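Local atomic coordinates of hypothetical protein PH1109 (Pyrococcus horikoshii, PDB entry 2E6U), a protein that is of unknown function but belongs to the CoA-binding proteins with a Rossmann-like fold and holds coenzyme A in the crystal. Residues V104-Y109 against R131-E136. Sequence-based numbering, arbitrary orientation.
Sequences VVWFQY and RCMMRE. With COA (coenzyme A), chain F.
At the C-terminal ends of the strands of a parallel Rossmann-like sheet, W106 near the end of strand 104-107 packs against R131 and M133, where the chain leaves the neighbouring strand 126-129 and enters helix 133-141. The indole suits this buried junction because it offers both a donor and a broad apolar face. Its NE1 gives a hydrogen bond to R131 O (2.9 Å); the oxygen lies near the ring plane, while NE1 stands above the carbonyl plane, 73° out of it. CG of M133 sits over the six-membered ring in a CH-pi contact, 3.4 Å from its centroid, and SD adds an oblique Met-aromatic contact. With its CG anti to the backbone N (chi1 -171°), W106 reaches across to this helix start, and E136 CG meets the ring edge.

R131 CB packs against W106 CZ2, while the chain, extended from CG to NE, carries the guanidinium to E136, where NH1 forms a salt bridge with OE2 (2.8 Å); D8 binds NH2 of R131 and R139 shares the carboxylate, so the buried charges are probably balanced within this network. C132 is the N-cap: its SG, anti to the backbone N, accepts from R135 N at 3.5 Å. R135 CG adjoins S1P of coenzyme A.

After the strand, Y109 N donates to coenzyme A O5P (3.1 Å); tyrosine adds a broad ring lying obliquely beside C5P. The loop after the strand and the helix start together flank the pantetheine arm, an arrangement characteristic of Rossmann-like folds, which bind cofactors at the C-terminal ends of the strands.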
ATOM      1  N   VAL A 104       1.136   4.047   7.388  1.00 18.69           N
ATOM      2  CA  VAL A 104       2.145   3.419   6.549  1.00 18.29           C
ATOM      3  C   VAL A 104       1.877   3.770   5.098  1.00 18.74           C
ATOM      4  O   VAL A 104       0.732   3.659   4.646  1.00 18.46           O
ATOM      5  CB  VAL A 104       2.131   1.874   6.697  1.00 18.32           C
ATOM      6  CG1 VAL A 104       3.113   1.177   5.699  1.00 17.39           C
ATOM      7  CG2 VAL A 104       2.426   1.453   8.157  1.00 18.99           C
ATOM      8  N   VAL A 105       2.920   4.181   4.371  1.00 18.67           N
ATOM      9  CA  VAL A 105       2.843   4.299   2.908  1.00 18.53           C
ATOM     10  C   VAL A 105       3.697   3.168   2.362  1.00 18.60           C
ATOM     11  O   VAL A 105       4.862   3.017   2.775  1.00 18.01           O
ATOM     12  CB  VAL A 105       3.355   5.682   2.380  1.00 19.33           C
ATOM     13  CG1 VAL A 105       3.454   5.690   0.847  1.00 21.25           C
ATOM     14  CG2 VAL A 105       2.443   6.808   2.834  1.00 20.47           C
ATOM     15  N   TRP A 106       3.123   2.351   1.479  1.00 16.53           N
ATOM     16  CA  TRP A 106       3.822   1.176   0.952  1.00 17.41           C
ATOM     17  C   TRP A 106       4.008   1.316  -0.566  1.00 18.40           C
ATOM     18  O   TRP A 106       3.047   1.178  -1.332  1.00 17.78           O
ATOM     19  CB  TRP A 106       3.060  -0.124   1.291  1.00 17.16           C
ATOM     20  CG  TRP A 106       3.768  -1.421   0.989  1.00 17.15           C
ATOM     21  CD1 TRP A 106       4.240  -1.832  -0.237  1.00 17.02           C
ATOM     22  CD2 TRP A 106       4.087  -2.493   1.913  1.00 17.46           C
ATOM     23  NE1 TRP A 106       4.827  -3.065  -0.129  1.00 18.94           N
ATOM     24  CE2 TRP A 106       4.757  -3.492   1.173  1.00 18.66           C
ATOM     25  CE3 TRP A 106       3.860  -2.702   3.296  1.00 19.87           C
ATOM     26  CZ2 TRP A 106       5.206  -4.695   1.750  1.00 17.37           C
ATOM     27  CZ3 TRP A 106       4.306  -3.892   3.874  1.00 17.99           C
ATOM     28  CH2 TRP A 106       4.973  -4.878   3.100  1.00 16.84           C
ATOM     29  N   PHE A 107       5.254   1.578  -0.984  1.00 17.49           N
ATOM     30  CA  PHE A 107       5.614   1.651  -2.418  1.00 17.82           C
ATOM     31  C   PHE A 107       5.869   0.251  -2.994  1.00 18.09           C
ATOM     32  O   PHE A 107       6.899  -0.407  -2.678  1.00 18.96           O
ATOM     33  CB  PHE A 107       6.865   2.533  -2.612  1.00 17.90           C
ATOM     34  CG  PHE A 107       6.666   3.977  -2.288  1.00 17.19           C
ATOM     35  CD1 PHE A 107       6.169   4.851  -3.246  1.00 15.39           C
ATOM     36  CD2 PHE A 107       7.005   4.483  -1.031  1.00 18.10           C
ATOM     37  CE1 PHE A 107       5.995   6.205  -2.960  1.00 16.00           C
ATOM     38  CE2 PHE A 107       6.851   5.828  -0.721  1.00 17.45           C
ATOM     39  CZ  PHE A 107       6.347   6.719  -1.694  1.00 18.29           C
ATOM     40  N   GLN A 108       4.961  -0.223  -3.846  1.00 16.57           N
ATOM     41  CA  GLN A 108       5.138  -1.507  -4.553  1.00 17.43           C
ATOM     42  C   GLN A 108       6.246  -1.339  -5.616  1.00 18.62           C
ATOM     43  O   GLN A 108       6.730  -0.227  -5.781  1.00 18.83           O
ATOM     44  CB  GLN A 108       3.844  -1.964  -5.230  1.00 17.53           C
ATOM     45  CG  GLN A 108       2.721  -2.332  -4.233  1.00 17.17           C
ATOM     46  CD  GLN A 108       2.814  -3.771  -3.700  1.00 17.45           C
ATOM     47  OE1 GLN A 108       3.216  -4.736  -4.415  1.00 19.76           O
ATOM     48  NE2 GLN A 108       2.370  -3.942  -2.477  1.00 15.05           N
ATOM     49  N   TYR A 109       6.627  -2.413  -6.318  1.00 20.17           N
ATOM     50  CA  TYR A 109       7.746  -2.307  -7.283  1.00 21.74           C
ATOM     51  C   TYR A 109       7.379  -1.298  -8.360  1.00 21.85           C
ATOM     52  O   TYR A 109       6.245  -1.282  -8.844  1.00 20.51           O
ATOM     53  CB  TYR A 109       8.070  -3.621  -7.993  1.00 23.67           C
ATOM     54  CG  TYR A 109       8.224  -4.851  -7.135  1.00 26.25           C
ATOM     55  CD1 TYR A 109       8.901  -4.814  -5.926  1.00 28.20           C
ATOM     56  CD2 TYR A 109       7.740  -6.080  -7.584  1.00 28.80           C
ATOM     57  CE1 TYR A 109       9.051  -5.976  -5.150  1.00 29.13           C
ATOM     58  CE2 TYR A 109       7.885  -7.245  -6.816  1.00 29.91           C
ATOM     59  CZ  TYR A 109       8.546  -7.175  -5.613  1.00 29.67           C
ATOM     60  OH  TYR A 109       8.696  -8.334  -4.878  1.00 31.77           O
ATOM     61  N   ARG A 131       8.925  -3.154  -2.038  1.00 23.44           N
ATOM     62  CA  ARG A 131       8.537  -4.480  -1.565  1.00 22.35           C
ATOM     63  C   ARG A 131       7.103  -4.753  -2.050  1.00 21.37           C
ATOM     64  O   ARG A 131       6.400  -3.821  -2.420  1.00 20.51           O
ATOM     65  CB  ARG A 131       8.522  -4.545  -0.025  1.00 22.08           C
ATOM     66  CG  ARG A 131       9.774  -4.074   0.698  1.00 22.13           C
ATOM     67  CD  ARG A 131       9.725  -4.557   2.156  1.00 22.13           C
ATOM     68  NE  ARG A 131      10.755  -3.929   3.014  1.00 24.57           N
ATOM     69  CZ  ARG A 131      11.548  -4.604   3.851  1.00 25.62           C
ATOM     70  NH1 ARG A 131      11.463  -5.926   3.945  1.00 25.44           N
ATOM     71  NH2 ARG A 131      12.432  -3.949   4.595  1.00 27.51           N
ATOM     72  N   CYS A 132       6.678  -6.010  -2.023  1.00 21.16           N
ATOM     73  CA  CYS A 132       5.296  -6.363  -2.323  1.00 21.13           C
ATOM     74  C   CYS A 132       4.605  -6.852  -1.043  1.00 20.01           C
ATOM     75  O   CYS A 132       5.161  -7.689  -0.338  1.00 20.46           O
ATOM     76  CB  CYS A 132       5.249  -7.466  -3.374  1.00 21.46           C
ATOM     77  SG  CYS A 132       3.578  -8.093  -3.701  1.00 23.60           S
ATOM     78  N   MET A 133       3.399  -6.357  -0.743  1.00 19.04           N
ATOM     79  CA  MET A 133       2.673  -6.869   0.428  1.00 18.70           C
ATOM     80  C   MET A 133       2.412  -8.374   0.372  1.00 18.82           C
ATOM     81  O   MET A 133       2.491  -9.057   1.401  1.00 19.08           O
ATOM     82  CB  MET A 133       1.342  -6.106   0.616  1.00 18.01           C
ATOM     83  CG  MET A 133       1.557  -4.700   1.131  1.00 18.00           C
ATOM     84  SD  MET A 133      -0.015  -3.934   1.715  1.00 19.97           S
ATOM     85  CE  MET A 133      -0.215  -4.752   3.301  1.00 19.97           C
ATOM     86  N   MET A 134       2.066  -8.884  -0.811  1.00 18.64           N
ATOM     87  CA  MET A 134       1.850 -10.317  -0.983  1.00 20.90           C
ATOM     88  C   MET A 134       3.140 -11.119  -0.742  1.00 21.34           C
ATOM     89  O   MET A 134       3.142 -12.119  -0.014  1.00 21.16           O
ATOM     90  CB  MET A 134       1.287 -10.600  -2.365  1.00 20.70           C
ATOM     91  CG  MET A 134       1.223 -12.070  -2.754  1.00 21.68           C
ATOM     92  SD  MET A 134       0.293 -12.360  -4.258  1.00 24.84           S
ATOM     93  CE  MET A 134       1.541 -12.120  -5.530  1.00 26.71           C
ATOM     94  N   ARG A 135       4.228 -10.688  -1.369  1.00 21.63           N
ATOM     95  CA  ARG A 135       5.498 -11.422  -1.263  1.00 23.37           C
ATOM     96  C   ARG A 135       6.039 -11.392   0.152  1.00 22.26           C
ATOM     97  O   ARG A 135       6.511 -12.418   0.648  1.00 23.02           O
ATOM     98  CB  ARG A 135       6.520 -10.884  -2.255  1.00 23.55           C
ATOM     99  CG  ARG A 135       6.167 -11.264  -3.711  1.00 29.30           C
ATOM    100  CD  ARG A 135       6.693 -12.651  -4.100  1.00 36.42           C
ATOM    101  NE  ARG A 135       6.383 -12.998  -5.492  1.00 42.00           N
ATOM    102  CZ  ARG A 135       5.525 -13.951  -5.869  1.00 45.05           C
ATOM    103  NH1 ARG A 135       4.868 -14.683  -4.967  1.00 46.61           N
ATOM    104  NH2 ARG A 135       5.328 -14.189  -7.160  1.00 46.14           N
ATOM    105  N   GLU A 136       5.952 -10.237   0.803  1.00 21.31           N
ATOM    106  CA  GLU A 136       6.388 -10.097   2.199  1.00 21.10           C
ATOM    107  C   GLU A 136       5.498 -10.930   3.128  1.00 21.63           C
ATOM    108  O   GLU A 136       6.001 -11.570   4.059  1.00 21.35           O
ATOM    109  CB  GLU A 136       6.410  -8.633   2.642  1.00 21.30           C
ATOM    110  CG  GLU A 136       7.525  -7.801   1.982  1.00 21.39           C
ATOM    111  CD  GLU A 136       8.926  -8.341   2.311  1.00 24.65           C
ATOM    112  OE1 GLU A 136       9.389  -9.266   1.617  1.00 27.15           O
ATOM    113  OE2 GLU A 136       9.540  -7.839   3.267  1.00 24.12           O
TER
HETATM  114  N1A COA F 200      -5.464   6.852  -9.415  1.00 15.22           N
HETATM  115  C2A COA F 200      -5.672   5.439  -9.136  1.00 14.39           C
HETATM  116  N3A COA F 200      -5.348   4.535 -10.223  1.00 14.84           N
HETATM  117  C4A COA F 200      -4.829   5.027 -11.374  1.00 16.70           C
HETATM  118  C5A COA F 200      -4.594   6.395 -11.563  1.00 15.40           C
HETATM  119  C6A COA F 200      -4.934   7.311 -10.562  1.00 15.32           C
HETATM  120  N6A COA F 200      -4.774   8.679 -10.676  1.00 15.47           N
HETATM  121  N7A COA F 200      -4.080   6.518 -12.816  1.00 15.11           N
HETATM  122  C8A COA F 200      -3.984   5.296 -13.376  1.00 15.86           C
HETATM  123  N9A COA F 200      -4.437   4.393 -12.471  1.00 15.85           N
HETATM  124  C1B COA F 200      -4.556   2.949 -12.666  1.00 15.25           C
HETATM  125  C2B COA F 200      -5.186   2.636 -14.043  1.00 17.80           C
HETATM  126  O2B COA F 200      -6.621   2.687 -14.031  1.00 17.24           O
HETATM  127  C3B COA F 200      -4.595   1.271 -14.387  1.00 17.98           C
HETATM  128  O3B COA F 200      -5.517   0.188 -14.254  1.00 20.15           O
HETATM  129  P3B COA F 200      -6.414  -0.289 -15.498  1.00 18.74           P
HETATM  130  O7A COA F 200      -7.026   1.000 -16.042  1.00 16.49           O
HETATM  131  O8A COA F 200      -5.427  -0.931 -16.443  1.00 19.35           O
HETATM  132  O9A COA F 200      -7.402  -1.289 -14.930  1.00 19.91           O
HETATM  133  C4B COA F 200      -3.457   1.102 -13.394  1.00 16.90           C
HETATM  134  O4B COA F 200      -3.300   2.352 -12.769  1.00 18.21           O
HETATM  135  C5B COA F 200      -2.104   0.787 -14.026  1.00 18.60           C
HETATM  136  O5B COA F 200      -1.920   1.663 -15.144  1.00 19.98           O
HETATM  137  P1A COA F 200      -0.423   2.029 -15.594  1.00 22.59           P
HETATM  138  O1A COA F 200       0.226   2.742 -14.445  1.00 21.98           O
HETATM  139  O2A COA F 200      -0.638   2.735 -16.924  1.00 23.79           O
HETATM  140  O3A COA F 200       0.161   0.569 -15.811  1.00 22.01           O
HETATM  141  P2A COA F 200       1.664   0.114 -16.188  1.00 23.77           P
HETATM  142  O4A COA F 200       2.386   1.338 -16.647  1.00 23.10           O
HETATM  143  O5A COA F 200       1.495  -1.143 -16.998  1.00 23.63           O
HETATM  144  O6A COA F 200       2.239  -0.341 -14.776  1.00 22.03           O
HETATM  145  CBP COA F 200       2.465  -0.013 -12.418  1.00 17.63           C
HETATM  146  CCP COA F 200       2.671   0.614 -13.795  1.00 18.56           C
HETATM  147  CDP COA F 200       0.975  -0.248 -12.135  1.00 18.71           C
HETATM  148  CEP COA F 200       2.975   0.995 -11.376  1.00 19.45           C
HETATM  149  CAP COA F 200       3.169  -1.367 -12.342  1.00 19.51           C
HETATM  150  OAP COA F 200       4.608  -1.252 -12.515  1.00 20.86           O
HETATM  151  C9P COA F 200       2.766  -1.953 -10.985  1.00 21.62           C
HETATM  152  O9P COA F 200       1.985  -3.113 -11.175  1.00 20.89           O
HETATM  153  N8P COA F 200       3.872  -2.123 -10.071  1.00 19.87           N
HETATM  154  C7P COA F 200       3.767  -2.942  -8.884  1.00 18.98           C
HETATM  155  C6P COA F 200       4.346  -4.289  -9.291  1.00 20.82           C
HETATM  156  C5P COA F 200       4.663  -5.287  -8.174  1.00 22.53           C
HETATM  157  O5P COA F 200       4.687  -4.764  -6.862  1.00 19.29           O
HETATM  158  N4P COA F 200       3.895  -6.486  -8.235  1.00 24.35           N
HETATM  159  C3P COA F 200       3.957  -7.406  -7.122  1.00 32.00           C
HETATM  160  C2P COA F 200       4.055  -8.828  -7.625  1.00 37.21           C
HETATM  161  S1P COA F 200       4.599  -9.864  -6.245  1.00 45.11           S
HETATM  162  O   HOH W   1       8.765  -7.840  -1.469  1.00 29.03           O